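Local coordinates for probable leucine/isoleucine/valine-binding protein (Rhodopirellula baltica, PDB 4KV7) that probably binds leucine, isoleucine, valine or a related small ligand in the periplasm, at residues A136-E141 with A247-G252; P228-I233 with D254-S259; A269-P274 with W361-G366; P274-D279 with L299-L304. The protein carries 1 engineered substitution. One frame throughout, in Å; residues are numbered along the deposited sequence. Where two conformers were deposited one is given.

Interaction 1 of 4, residues A136-E141 with A247-G252; sequences ASYAEE and AVSFVG. With FMT (formic acid), chain B.
E141 has CG beside its backbone N (chi1 -67°), and the chain runs on extended, so its carboxylate reaches S249 end-on. S249 turns OG into the crowded position between N and carbonyl carbon (chi1 58°), which puts OG and its own backbone N on the same side. The carboxylate then takes both. S249 N donates to E141 OE1 at 2.8 Å, with an N-H...O angle of 154°. S249 OG donates to E141 OE2 at 2.6 Å. Both oxygens use their syn lone pairs, so the two-point grip fixes the rotation of the buried carboxylate. OE1 also bonds T270 OG1, so three bonds hold the group. They would probably keep it ionised.

E141 lies in the first turn of helix 138-151. S137 and E140 form a capping box there: E140 N donates to S137 OG at 3.0 Å, and S137 N donates to E140 OE1 at 2.9 Å. The fold is that of a periplasmic binding protein, and the loop 247-252 leaves strand 244-247 probably facing the interlobe cleft.

Y138 sends its hydroxyl across F250 obliquely, and Y138 OH lies 3.3 Å from F250 CD2. A formic acid, probably from the crystallisation liquor, sits over the centre of one F250 ring face, with its C 3.2 Å from F250 CE2. Y138 OH donates to its O1 at 2.6 Å, and O1 lies in the plane of the Y138 ring, at the edge. Y68 and T95 also bond the formic acid. F116 and Y168 meet the F250 ring, so aromatic groups line this pocket, consistent with a ligand site.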
loop_
_atom_site.group_PDB
_atom_site.type_symbol
_atom_site.label_atom_id
_atom_site.label_comp_id
_atom_site.label_asym_id
_atom_site.label_seq_id
_atom_site.Cartn_x
_atom_site.Cartn_y
_atom_site.Cartn_z
ATOM N N ALA A 136 0.199 -2.366 7.718
ATOM C CA ALA A 136 1.536 -2.569 8.248
ATOM C C ALA A 136 2.535 -1.710 7.482
ATOM O O ALA A 136 2.269 -1.256 6.361
ATOM C CB ALA A 136 1.911 -4.042 8.134
ATOM N N SER A 137 3.694 -1.507 8.087
ATOM C CA SER A 137 4.716 -0.610 7.569
ATOM C C SER A 137 5.774 -1.314 6.726
ATOM O O SER A 137 5.891 -2.544 6.747
ATOM C CB SER A 137 5.415 0.067 8.740
ATOM O OG SER A 137 6.244 -0.886 9.387
ATOM N N TYR A 138 6.577 -0.525 6.013
ATOM C CA TYR A 138 7.712 -1.092 5.280
ATOM C C TYR A 138 8.733 -1.696 6.246
ATOM O O TYR A 138 9.373 -2.705 5.916
ATOM C CB TYR A 138 8.396 -0.079 4.345
ATOM C CG TYR A 138 7.502 0.450 3.240
ATOM C CD1 TYR A 138 6.644 -0.393 2.534
ATOM C CD2 TYR A 138 7.515 1.791 2.912
ATOM C CE1 TYR A 138 5.828 0.095 1.524
ATOM C CE2 TYR A 138 6.712 2.288 1.904
ATOM C CZ TYR A 138 5.863 1.432 1.220
ATOM O OH TYR A 138 5.013 1.883 0.244
ATOM N N ALA A 139 8.907 -1.086 7.419
ATOM C CA ALA A 139 9.787 -1.665 8.428
ATOM C C ALA A 139 9.316 -3.076 8.786
ATOM O O ALA A 139 10.130 -3.998 8.918
ATOM C CB ALA A 139 9.831 -0.787 9.664
ATOM N N GLU A 140 8.010 -3.240 8.961
ATOM C CA GLU A 140 7.456 -4.554 9.280
ATOM C C GLU A 140 7.588 -5.553 8.128
ATOM O O GLU A 140 7.896 -6.719 8.350
ATOM C CB GLU A 140 6.011 -4.404 9.774
ATOM C CG GLU A 140 5.969 -3.724 11.144
ATOM C CD GLU A 140 4.612 -3.168 11.554
ATOM O OE1 GLU A 140 3.798 -2.790 10.693
ATOM O OE2 GLU A 140 4.378 -3.083 12.776
ATOM N N GLU A 141 7.371 -5.105 6.896
ATOM C CA GLU A 141 7.518 -6.007 5.755
ATOM C C GLU A 141 8.954 -6.474 5.607
ATOM O O GLU A 141 9.218 -7.671 5.415
ATOM C CB GLU A 141 7.068 -5.348 4.450
ATOM C CG GLU A 141 5.585 -5.045 4.372
ATOM C CD GLU A 141 5.197 -4.527 3.008
ATOM O OE1 GLU A 141 5.430 -5.233 2.011
ATOM O OE2 GLU A 141 4.668 -3.396 2.910
ATOM N N ALA A 247 9.415 -8.648 -3.406
ATOM C CA ALA A 247 8.771 -7.364 -3.662
ATOM C C ALA A 247 7.978 -6.931 -2.441
ATOM O O ALA A 247 7.207 -7.720 -1.880
ATOM C CB ALA A 247 7.847 -7.490 -4.853
ATOM N N VAL A 248 8.127 -5.678 -2.037
ATOM C CA VAL A 248 7.244 -5.152 -0.997
ATOM C C VAL A 248 5.852 -4.923 -1.569
ATOM O O VAL A 248 5.638 -4.934 -2.798
ATOM C CB VAL A 248 7.782 -3.869 -0.320
ATOM C CG1 VAL A 248 9.135 -4.137 0.346
ATOM C CG2 VAL A 248 7.865 -2.712 -1.297
ATOM N N SER A 249 4.904 -4.671 -0.676
ATOM C CA SER A 249 3.502 -4.508 -1.032
ATOM C C SER A 249 3.257 -3.498 -2.150
ATOM O O SER A 249 2.453 -3.738 -3.063
ATOM C CB SER A 249 2.736 -4.078 0.218
ATOM O OG SER A 249 3.294 -2.882 0.722
ATOM N N PHE A 250 3.930 -2.362 -2.057
ATOM C CA PHE A 250 3.700 -1.220 -2.923
ATOM C C PHE A 250 4.073 -1.503 -4.375
ATOM O O PHE A 250 3.584 -0.820 -5.265
ATOM C CB PHE A 250 4.515 -0.025 -2.398
ATOM C CG PHE A 250 4.195 1.294 -3.057
ATOM C CD1 PHE A 250 4.857 1.704 -4.209
ATOM C CD2 PHE A 250 3.249 2.144 -2.498
ATOM C CE1 PHE A 250 4.567 2.914 -4.800
ATOM C CE2 PHE A 250 2.943 3.348 -3.096
ATOM C CZ PHE A 250 3.607 3.739 -4.257
ATOM N N VAL A 251 4.940 -2.486 -4.626
ATOM C CA VAL A 251 5.325 -2.809 -5.999
ATOM C C VAL A 251 4.101 -3.069 -6.865
ATOM O O VAL A 251 4.051 -2.641 -8.014
ATOM C CB VAL A 251 6.275 -4.029 -6.034
ATOM C CG1 VAL A 251 6.550 -4.476 -7.466
ATOM C CG2 VAL A 251 7.575 -3.701 -5.320
ATOM N N GLY A 252 3.117 -3.766 -6.306
ATOM C CA GLY A 252 1.935 -4.177 -7.045
ATOM C C GLY A 252 2.149 -5.549 -7.647
ATOM O O GLY A 252 2.531 -5.675 -8.815
HETATM C C FMT B . 5.736 4.452 -1.936
HETATM O O1 FMT B . 5.493 4.278 -0.734
HETATM O O2 FMT B . 5.893 5.552 -2.483
#

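Interaction 2 of 4, residues P228-I233 with D254-S259; sequences PCSKLI and DALQRS
The tight part of this helix pair is built round one methyl group. With CG anti to the backbone N (chi1 -179°) and a bend at chi2, L256 carries CD1 across to the other helix. L256 CD1 comes tip to tip with S230 OG at 3.3 Å. The same methyl lies 4.1 Å from C229 CB, and I233 CD1 stands at 4.5 Å from it. Thus L256 CD1 is pressed against one turn of helix 226-238, with the serine closest and the two apolar side chains further off. S230 OG lies beside its own backbone N (chi1 -67°), and its strongest polar partner is Y226 O, one turn earlier in its own helix. The hydroxyl is therefore satisfied while the leucine packs on it.

The two helices follow strands 219-223 and 244-247, neighbouring, parallel strands of the mixed sheet. Each belongs to a beta-alpha-beta crossover of the second lobe. The short segments pass 9.6 Å apart, and their axes cross at -42°. I233 also touches M222 and F245 of the sheet beneath, so the apolar end of the contact is buried between helices and strands.

The solvent side lies at S259, which is partly exposed; the atoms still touch, but little surface is shared. S259 has OG anti to its backbone N, and this brings OG to 3.4 Å from S230 CB. S259 CB is equally close to S230 OG. Here two serine side chains meet. R234, just beyond the segment, ties the same end by bonding S259 O through NH2.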
loop_
_atom_site.group_PDB
_atom_site.type_symbol
_atom_site.label_atom_id
_atom_site.label_comp_id
_atom_site.label_asym_id
_atom_site.label_seq_id
_atom_site.Cartn_x
_atom_site.Cartn_y
_atom_site.Cartn_z
ATOM N N PRO A 228 9.465 -0.487 -13.222
ATOM C CA PRO A 228 10.916 -0.632 -13.127
ATOM C C PRO A 228 11.323 -1.968 -12.519
ATOM O O PRO A 228 12.361 -2.500 -12.915
ATOM C CB PRO A 228 11.338 0.551 -12.242
ATOM C CG PRO A 228 10.120 0.916 -11.484
ATOM C CD PRO A 228 8.983 0.645 -12.410
ATOM N N CYS A 229 10.540 -2.517 -11.596
ATOM C CA CYS A 229 10.888 -3.816 -11.033
ATOM C C CYS A 229 10.814 -4.922 -12.079
ATOM O O CYS A 229 11.674 -5.813 -12.114
ATOM C CB CYS A 229 10.020 -4.132 -9.820
ATOM S SG CYS A 229 10.442 -3.111 -8.384
ATOM N N SER A 230 9.821 -4.855 -12.960
ATOM C CA SER A 230 9.710 -5.836 -14.032
ATOM C C SER A 230 10.907 -5.756 -14.962
ATOM O O SER A 230 11.466 -6.779 -15.368
ATOM C CB SER A 230 8.442 -5.617 -14.851
ATOM O OG SER A 230 7.291 -5.892 -14.088
ATOM N N LYS A 231 11.298 -4.539 -15.325
ATOM C CA LYS A 231 12.442 -4.359 -16.193
ATOM C C LYS A 231 13.733 -4.846 -15.545
ATOM O O LYS A 231 14.563 -5.468 -16.189
ATOM C CB LYS A 231 12.575 -2.896 -16.608
ATOM C CG LYS A 231 13.730 -2.672 -17.559
ATOM C CD LYS A 231 13.686 -1.322 -18.217
ATOM C CE LYS A 231 14.934 -1.087 -19.035
ATOM N NZ LYS A 231 14.992 0.321 -19.493
ATOM N N LEU A 232 13.902 -4.552 -14.265
ATOM C CA LEU A 232 15.068 -5.009 -13.525
ATOM C C LEU A 232 15.161 -6.539 -13.557
ATOM O O LEU A 232 16.223 -7.099 -13.815
ATOM C CB LEU A 232 14.995 -4.472 -12.094
ATOM C CG LEU A 232 16.166 -4.715 -11.133
ATOM C CD1 LEU A 232 16.167 -6.130 -10.582
ATOM C CD2 LEU A 232 17.507 -4.369 -11.761
ATOM N N ILE A 233 14.051 -7.212 -13.277
ATOM C CA ILE A 233 14.041 -8.671 -13.267
ATOM C C ILE A 233 14.353 -9.258 -14.640
ATOM O O ILE A 233 15.145 -10.202 -14.750
ATOM C CB ILE A 233 12.728 -9.213 -12.713
ATOM C CG1 ILE A 233 12.675 -8.925 -11.211
ATOM C CG2 ILE A 233 12.608 -10.715 -12.975
ATOM C CD1 ILE A 233 11.305 -9.068 -10.609
ATOM N N ASP A 254 0.213 -7.986 -8.478
ATOM C CA ASP A 254 -0.634 -8.402 -9.588
ATOM C C ASP A 254 -0.165 -7.784 -10.901
ATOM O O ASP A 254 -0.058 -8.469 -11.915
ATOM C CB ASP A 254 -2.091 -8.084 -9.279
ATOM C CG ASP A 254 -2.582 -8.836 -8.060
ATOM O OD1 ASP A 254 -2.682 -10.074 -8.150
ATOM O OD2 ASP A 254 -2.852 -8.193 -7.017
ATOM N N ALA A 255 0.166 -6.501 -10.863
ATOM C CA ALA A 255 0.708 -5.841 -12.048
ATOM C C ALA A 255 2.075 -6.407 -12.431
ATOM O O ALA A 255 2.401 -6.539 -13.616
ATOM C CB ALA A 255 0.798 -4.353 -11.832
ATOM N N LEU A 256 2.877 -6.739 -11.430
ATOM C CA LEU A 256 4.190 -7.312 -11.670
ATOM C C LEU A 256 4.075 -8.651 -12.386
ATOM O O LEU A 256 4.781 -8.912 -13.369
ATOM C CB LEU A 256 4.904 -7.492 -10.334
ATOM C CG LEU A 256 6.321 -8.063 -10.390
ATOM C CD1 LEU A 256 7.311 -7.050 -10.949
ATOM C CD2 LEU A 256 6.752 -8.513 -9.010
ATOM N N GLN A 257 3.161 -9.501 -11.922
ATOM C CA GLN A 257 2.968 -10.809 -12.532
ATOM C C GLN A 257 2.461 -10.680 -13.965
ATOM O O GLN A 257 2.890 -11.418 -14.853
ATOM C CB GLN A 257 2.015 -11.673 -11.702
ATOM C CG GLN A 257 1.763 -13.039 -12.338
ATOM C CD GLN A 257 1.080 -14.020 -11.408
ATOM O OE1 GLN A 257 0.326 -13.629 -10.515
ATOM N NE2 GLN A 257 1.346 -15.309 -11.613
ATOM N N ARG A 258 1.553 -9.737 -14.197
ATOM C CA ARG A 258 1.003 -9.512 -15.528
ATOM C C ARG A 258 2.098 -9.082 -16.501
ATOM O O ARG A 258 2.122 -9.520 -17.650
ATOM C CB ARG A 258 -0.112 -8.463 -15.468
ATOM C CG ARG A 258 -0.863 -8.206 -16.758
ATOM C CD ARG A 258 -1.921 -7.125 -16.531
ATOM N NE ARG A 258 -2.362 -7.094 -15.134
ATOM C CZ ARG A 258 -2.294 -6.025 -14.342
ATOM N NH1 ARG A 258 -1.808 -4.878 -14.803
ATOM N NH2 ARG A 258 -2.714 -6.103 -13.088
ATOM N N SER A 259 3.006 -8.230 -16.044
ATOM C CA SER A 259 4.078 -7.740 -16.904
ATOM C C SER A 259 5.110 -8.819 -17.209
ATOM O O SER A 259 5.587 -8.930 -18.340
ATOM C CB SER A 259 4.764 -6.535 -16.257
ATOM O OG SER A 259 5.853 -6.106 -17.063
#

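Interaction 3 of 4, residues A269-P274 with W361-G366; sequences ATQVVP and WPVLIG
A269 O is gripped twice. V363 N donates to it at 2.9 Å, coming from above the carbonyl plane, 33° out of it. Q271 NE2 adds a weak bond of 3.4 Å from within the same strand, because the Q271 side chain bends at chi2 (-53°) and folds back along its own strand. The return bond, A269 N to V363 O at 2.9 Å, lies in the carbonyl plane. A second hydrogen-bonded pair follows two residues on. W361 N donates to Q271 O at 2.8 Å and is nearly straight, while Q271 N donates to W361 O at 2.9 Å from well above the carbonyl plane. Between them T270 and P362 form a non-hydrogen-bonded pair, in which the chains come closest.

The side chains of A269, Q271, W361 and V363 share one face of the sheet. Q271 CG meets V363 CG1 at 4.0 Å, the two side chains crossing at about a right angle. W361 makes the broadest contact. Its CG lies beside the backbone N, and the indole spreads under the chain as it leaves the strand. P274 CA stands over the five-membered ring, 3.6 Å from the centroid and 2° off its normal, a clear CH-pi contact. The peptide from V273 to P274 lies over the same ring face, with V273 C 3.3 Å from W361 CE3. The proline ring lies over the indole face, with CB and CD both in touch.

Strand 361-365 thus joins antiparallel to the last of the parallel strands, making the mixed sheet of the second lobe of a periplasmic binding protein.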
loop_
_atom_site.group_PDB
_atom_site.type_symbol
_atom_site.label_atom_id
_atom_site.label_comp_id
_atom_site.label_asym_id
_atom_site.label_seq_id
_atom_site.Cartn_x
_atom_site.Cartn_y
_atom_site.Cartn_z
ATOM N N ALA A 269 6.338 -11.862 -2.596
ATOM C CA ALA A 269 5.888 -10.487 -2.413
ATOM C C ALA A 269 5.103 -10.382 -1.115
ATOM O O ALA A 269 4.130 -11.119 -0.908
ATOM C CB ALA A 269 5.028 -10.025 -3.607
ATOM N N THR A 270 5.510 -9.465 -0.241
ATOM C CA THR A 270 4.803 -9.285 1.012
ATOM C C THR A 270 3.599 -8.374 0.814
ATOM O O THR A 270 3.711 -7.309 0.199
ATOM C CB THR A 270 5.714 -8.728 2.115
ATOM O OG1 THR A 270 6.473 -7.627 1.611
ATOM C CG2 THR A 270 6.681 -9.789 2.596
ATOM N N GLN A 271 2.457 -8.788 1.351
ATOM C CA GLN A 271 1.231 -8.008 1.282
ATOM C C GLN A 271 0.795 -7.525 2.653
ATOM O O GLN A 271 1.140 -8.122 3.680
ATOM C CB GLN A 271 0.111 -8.835 0.646
ATOM C CG GLN A 271 0.478 -9.474 -0.692
ATOM C CD GLN A 271 1.018 -8.474 -1.690
ATOM O OE1 GLN A 271 0.430 -7.420 -1.907
ATOM N NE2 GLN A 271 2.144 -8.797 -2.306
ATOM N N VAL A 272 0.005 -6.456 2.657
ATOM C CA VAL A 272 -0.547 -5.899 3.879
ATOM C C VAL A 272 -2.024 -6.255 4.043
ATOM O O VAL A 272 -2.702 -5.729 4.932
ATOM C CB VAL A 272 -0.341 -4.375 3.950
ATOM C CG1 VAL A 272 1.148 -4.046 3.981
ATOM C CG2 VAL A 272 -1.039 -3.679 2.782
ATOM N N VAL A 273 -2.489 -7.159 3.193
ATOM C CA VAL A 273 -3.850 -7.691 3.213
ATOM C C VAL A 273 -3.748 -9.197 2.988
ATOM O O VAL A 273 -2.756 -9.671 2.425
ATOM C CB VAL A 273 -4.729 -7.070 2.091
ATOM C CG1 VAL A 273 -4.923 -5.573 2.330
ATOM C CG2 VAL A 273 -4.121 -7.327 0.713
ATOM N N PRO A 274 -4.756 -9.964 3.419
ATOM C CA PRO A 274 -4.785 -11.396 3.108
ATOM C C PRO A 274 -5.016 -11.598 1.612
ATOM O O PRO A 274 -5.214 -10.645 0.855
ATOM C CB PRO A 274 -5.966 -11.906 3.933
ATOM C CG PRO A 274 -6.853 -10.723 4.068
ATOM C CD PRO A 274 -5.934 -9.547 4.197
ATOM N N TRP A 361 1.382 -10.528 5.097
ATOM C CA TRP A 361 0.999 -11.778 4.462
ATOM C C TRP A 361 1.875 -12.018 3.250
ATOM O O TRP A 361 1.642 -11.419 2.199
ATOM C CB TRP A 361 -0.434 -11.690 3.957
ATOM C CG TRP A 361 -1.534 -11.856 4.963
ATOM C CD1 TRP A 361 -2.160 -13.022 5.306
ATOM C CD2 TRP A 361 -2.192 -10.820 5.704
ATOM N NE1 TRP A 361 -3.152 -12.777 6.217
ATOM C CE2 TRP A 361 -3.193 -11.430 6.481
ATOM C CE3 TRP A 361 -2.022 -9.433 5.793
ATOM C CZ2 TRP A 361 -4.025 -10.707 7.323
ATOM C CZ3 TRP A 361 -2.852 -8.717 6.621
ATOM C CH2 TRP A 361 -3.840 -9.350 7.381
ATOM N N PRO A 362 2.897 -12.877 3.368
ATOM C CA PRO A 362 3.725 -13.142 2.185
ATOM C C PRO A 362 2.999 -14.021 1.174
ATOM O O PRO A 362 2.223 -14.900 1.551
ATOM C CB PRO A 362 4.942 -13.876 2.754
ATOM C CG PRO A 362 4.470 -14.468 4.023
ATOM C CD PRO A 362 3.367 -13.597 4.562
ATOM N N VAL A 363 3.239 -13.769 -0.109
ATOM C CA VAL A 363 2.712 -14.628 -1.153
ATOM C C VAL A 363 3.834 -15.055 -2.080
ATOM O O VAL A 363 4.831 -14.346 -2.237
ATOM C CB VAL A 363 1.557 -13.972 -1.965
ATOM C CG1 VAL A 363 0.434 -13.508 -1.035
ATOM C CG2 VAL A 363 2.059 -12.829 -2.844
ATOM N N LEU A 364 3.659 -16.234 -2.662
ATOM C CA LEU A 364 4.572 -16.759 -3.657
ATOM C C LEU A 364 3.887 -16.692 -5.012
ATOM O O LEU A 364 2.794 -17.239 -5.201
ATOM C CB LEU A 364 4.924 -18.209 -3.323
ATOM C CG LEU A 364 5.823 -18.926 -4.333
ATOM C CD1 LEU A 364 7.195 -18.256 -4.424
ATOM C CD2 LEU A 364 5.961 -20.410 -4.002
ATOM N N ILE A 365 4.514 -16.003 -5.956
ATOM C CA ILE A 365 3.964 -15.903 -7.295
ATOM C C ILE A 365 4.352 -17.149 -8.077
ATOM O O ILE A 365 5.523 -17.528 -8.113
ATOM C CB ILE A 365 4.468 -14.641 -8.014
ATOM C CG1 ILE A 365 4.097 -13.393 -7.208
ATOM C CG2 ILE A 365 3.899 -14.572 -9.427
ATOM C CD1 ILE A 365 4.625 -12.093 -7.800
ATOM N N GLY A 366 3.365 -17.789 -8.695
ATOM C CA GLY A 366 3.593 -19.003 -9.453
ATOM C C GLY A 366 3.449 -18.751 -10.938
ATOM O O GLY A 366 3.642 -17.628 -11.403
#

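Interaction 4 of 4, residues P274-D279 with L299-L304; sequences PHFDSD and LSFVSL
A type I beta turn from H275 to S278 meets the N-terminal end of helix 301-319, where the chain of this periplasmic binding protein leaves the sheet of its second lobe.

The aromatic interactions come first. H275, F276 and F301 form a cluster. F301 turns its edge to the face of H275 in a T-shaped stack, with planes at 81°, and F301 CZ is 3.7 Å from H275 CD2. F276 sets its edge against the face of F301, with planes at 52°. F276 CG takes the crowded position between N and carbonyl carbon (chi1 51°), which swings the ring toward the helix start. One F276 face receives the backbone of L299 and S300. H275 CE1 lies over the centre of the opposite face, so the ring is sandwiched.

The apolar contacts flank this cluster. L299 CB packs at 3.7 Å from F276 CD1, crossing obliquely. L304 has CG anti to its backbone N and reaches out from the helix to the turn. L304 CD2 lies 3.2 Å from P274 O, and F276 CB stands further off at 4.3 Å.

No hydrogen bond joins the two segments. S300 is the N-cap: S303 N donates to S300 OG at 3.0 Å, almost straight. F301 N, at the same helix end, bonds D254 OD2. In the turn, S278 N donates to H275 O at 2.9 Å. H275 NE2 bonds S370 OG, so both ring nitrogens are held, and this fixes the imidazole for F301. H275 ND1 accepts from D277 N at 3.0 Å, with the donor in the ring plane.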
loop_
_atom_site.group_PDB
_atom_site.type_symbol
_atom_site.label_atom_id
_atom_site.label_comp_id
_atom_site.label_asym_id
_atom_site.label_seq_id
_atom_site.Cartn_x
_atom_site.Cartn_y
_atom_site.Cartn_z
ATOM N N PRO A 274 -4.756 -9.964 3.419
ATOM C CA PRO A 274 -4.785 -11.396 3.108
ATOM C C PRO A 274 -5.016 -11.598 1.612
ATOM O O PRO A 274 -5.214 -10.645 0.855
ATOM C CB PRO A 274 -5.966 -11.906 3.933
ATOM C CG PRO A 274 -6.853 -10.723 4.068
ATOM C CD PRO A 274 -5.934 -9.547 4.197
ATOM N N HIS A 275 -4.956 -12.843 1.162
ATOM C CA HIS A 275 -5.077 -13.091 -0.260
ATOM C C HIS A 275 -6.516 -12.857 -0.696
ATOM O O HIS A 275 -7.452 -13.208 0.019
ATOM C CB HIS A 275 -4.649 -14.510 -0.611
ATOM C CG HIS A 275 -4.283 -14.659 -2.046
ATOM N ND1 HIS A 275 -5.218 -14.607 -3.058
ATOM C CD2 HIS A 275 -3.080 -14.786 -2.649
ATOM C CE1 HIS A 275 -4.605 -14.724 -4.225
ATOM N NE2 HIS A 275 -3.307 -14.838 -4.003
ATOM N N PHE A 276 -6.700 -12.268 -1.871
ATOM C CA PHE A 276 -8.048 -12.001 -2.371
ATOM C C PHE A 276 -8.831 -13.257 -2.725
ATOM O O PHE A 276 -10.042 -13.185 -2.950
ATOM C CB PHE A 276 -8.030 -11.006 -3.536
ATOM C CG PHE A 276 -7.075 -11.362 -4.641
ATOM C CD1 PHE A 276 -7.403 -12.330 -5.573
ATOM C CD2 PHE A 276 -5.857 -10.701 -4.763
ATOM C CE1 PHE A 276 -6.534 -12.633 -6.607
ATOM C CE2 PHE A 276 -4.986 -11.006 -5.787
ATOM C CZ PHE A 276 -5.323 -11.968 -6.714
ATOM N N ASP A 277 -8.160 -14.408 -2.736
ATOM C CA ASP A 277 -8.841 -15.681 -2.931
ATOM C C ASP A 277 -9.210 -16.357 -1.604
ATOM O O ASP A 277 -9.800 -17.441 -1.606
ATOM C CB ASP A 277 -7.995 -16.637 -3.784
ATOM C CG ASP A 277 -7.904 -16.203 -5.244
ATOM O OD1 ASP A 277 -8.836 -15.539 -5.742
ATOM O OD2 ASP A 277 -6.899 -16.547 -5.905
ATOM N N SER A 278 -8.869 -15.724 -0.483
ATOM C CA SER A 278 -9.141 -16.266 0.858
ATOM C C SER A 278 -10.630 -16.384 1.144
ATOM O O SER A 278 -11.437 -15.649 0.570
ATOM C CB SER A 278 -8.525 -15.349 1.927
ATOM O OG SER A 278 -8.897 -15.756 3.240
ATOM N N ASP A 279 -10.996 -17.273 2.060
ATOM C CA ASP A 279 -12.397 -17.363 2.438
ATOM C C ASP A 279 -12.688 -16.671 3.765
ATOM O O ASP A 279 -13.755 -16.838 4.341
ATOM C CB ASP A 279 -12.866 -18.811 2.414
ATOM C CG ASP A 279 -12.738 -19.425 1.036
ATOM O OD1 ASP A 279 -12.955 -18.695 0.038
ATOM O OD2 ASP A 279 -12.414 -20.625 0.948
ATOM N N LEU A 299 -9.581 -8.993 -9.629
ATOM C CA LEU A 299 -9.274 -8.812 -8.215
ATOM C C LEU A 299 -7.788 -8.500 -8.052
ATOM O O LEU A 299 -6.977 -8.881 -8.897
ATOM C CB LEU A 299 -9.628 -10.068 -7.429
ATOM C CG LEU A 299 -11.075 -10.539 -7.568
ATOM C CD1 LEU A 299 -11.312 -11.760 -6.701
ATOM C CD2 LEU A 299 -12.048 -9.417 -7.224
ATOM N N SER A 300 -7.429 -7.799 -6.981
ATOM C CA SER A 300 -6.021 -7.529 -6.702
ATOM C C SER A 300 -5.806 -7.231 -5.232
ATOM O O SER A 300 -6.742 -6.870 -4.513
ATOM C CB SER A 300 -5.512 -6.355 -7.539
ATOM O OG SER A 300 -6.074 -5.121 -7.126
ATOM N N PHE A 301 -4.566 -7.369 -4.778
ATOM C CA PHE A 301 -4.254 -6.980 -3.411
ATOM C C PHE A 301 -4.493 -5.488 -3.208
ATOM O O PHE A 301 -4.798 -5.059 -2.103
ATOM C CB PHE A 301 -2.808 -7.317 -3.029
ATOM C CG PHE A 301 -2.445 -8.767 -3.225
ATOM C CD1 PHE A 301 -2.965 -9.754 -2.394
ATOM C CD2 PHE A 301 -1.584 -9.140 -4.240
ATOM C CE1 PHE A 301 -2.635 -11.091 -2.588
ATOM C CE2 PHE A 301 -1.256 -10.479 -4.438
ATOM C CZ PHE A 301 -1.774 -11.447 -3.604
ATOM N N VAL A 302 -4.328 -4.705 -4.272
ATOM C CA VAL A 302 -4.462 -3.262 -4.178
ATOM C C VAL A 302 -5.920 -2.870 -3.940
ATOM O O VAL A 302 -6.229 -2.108 -3.020
ATOM C CB VAL A 302 -3.901 -2.569 -5.439
ATOM C CG1 VAL A 302 -4.080 -1.066 -5.336
ATOM C CG2 VAL A 302 -2.422 -2.911 -5.640
ATOM N N SER A 303 -6.832 -3.387 -4.755
ATOM C CA SER A 303 -8.224 -3.037 -4.523
ATOM C C SER A 303 -8.771 -3.647 -3.241
ATOM O O SER A 303 -9.663 -3.068 -2.632
ATOM C CB SER A 303 -9.120 -3.360 -5.717
ATOM O OG SER A 303 -9.070 -4.726 -6.067
ATOM N N LEU A 304 -8.256 -4.801 -2.814
ATOM C CA LEU A 304 -8.651 -5.342 -1.522
ATOM C C LEU A 304 -8.267 -4.372 -0.412
ATOM O O LEU A 304 -9.059 -4.122 0.495
ATOM C CB LEU A 304 -8.027 -6.719 -1.299
ATOM C CG LEU A 304 -8.208 -7.338 0.087
ATOM C CD1 LEU A 304 -9.691 -7.420 0.465
ATOM C CD2 LEU A 304 -7.598 -8.720 0.102
#

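In the fold
Following the chain, helix 138-151 opens interaction 1, which closes a long loop when the segment after strand 244-247 returns to it. Interaction 2 opens inside that loop, at helix 226-238, and closes beyond it, at helix 253-260, so the two cross. Interactions 3 and 4 both come after these two. Interaction 3 pairs strand 268-271 with the late strand 361-365. Interaction 4 is nested within the loop so closed and shares P274 with it. Interactions 1 and 3 also meet through backbone pairing of A247 with T270, and interactions 2 and 4 through D254. Together they tie sheet, covering helices and the chain leaving the second lobe.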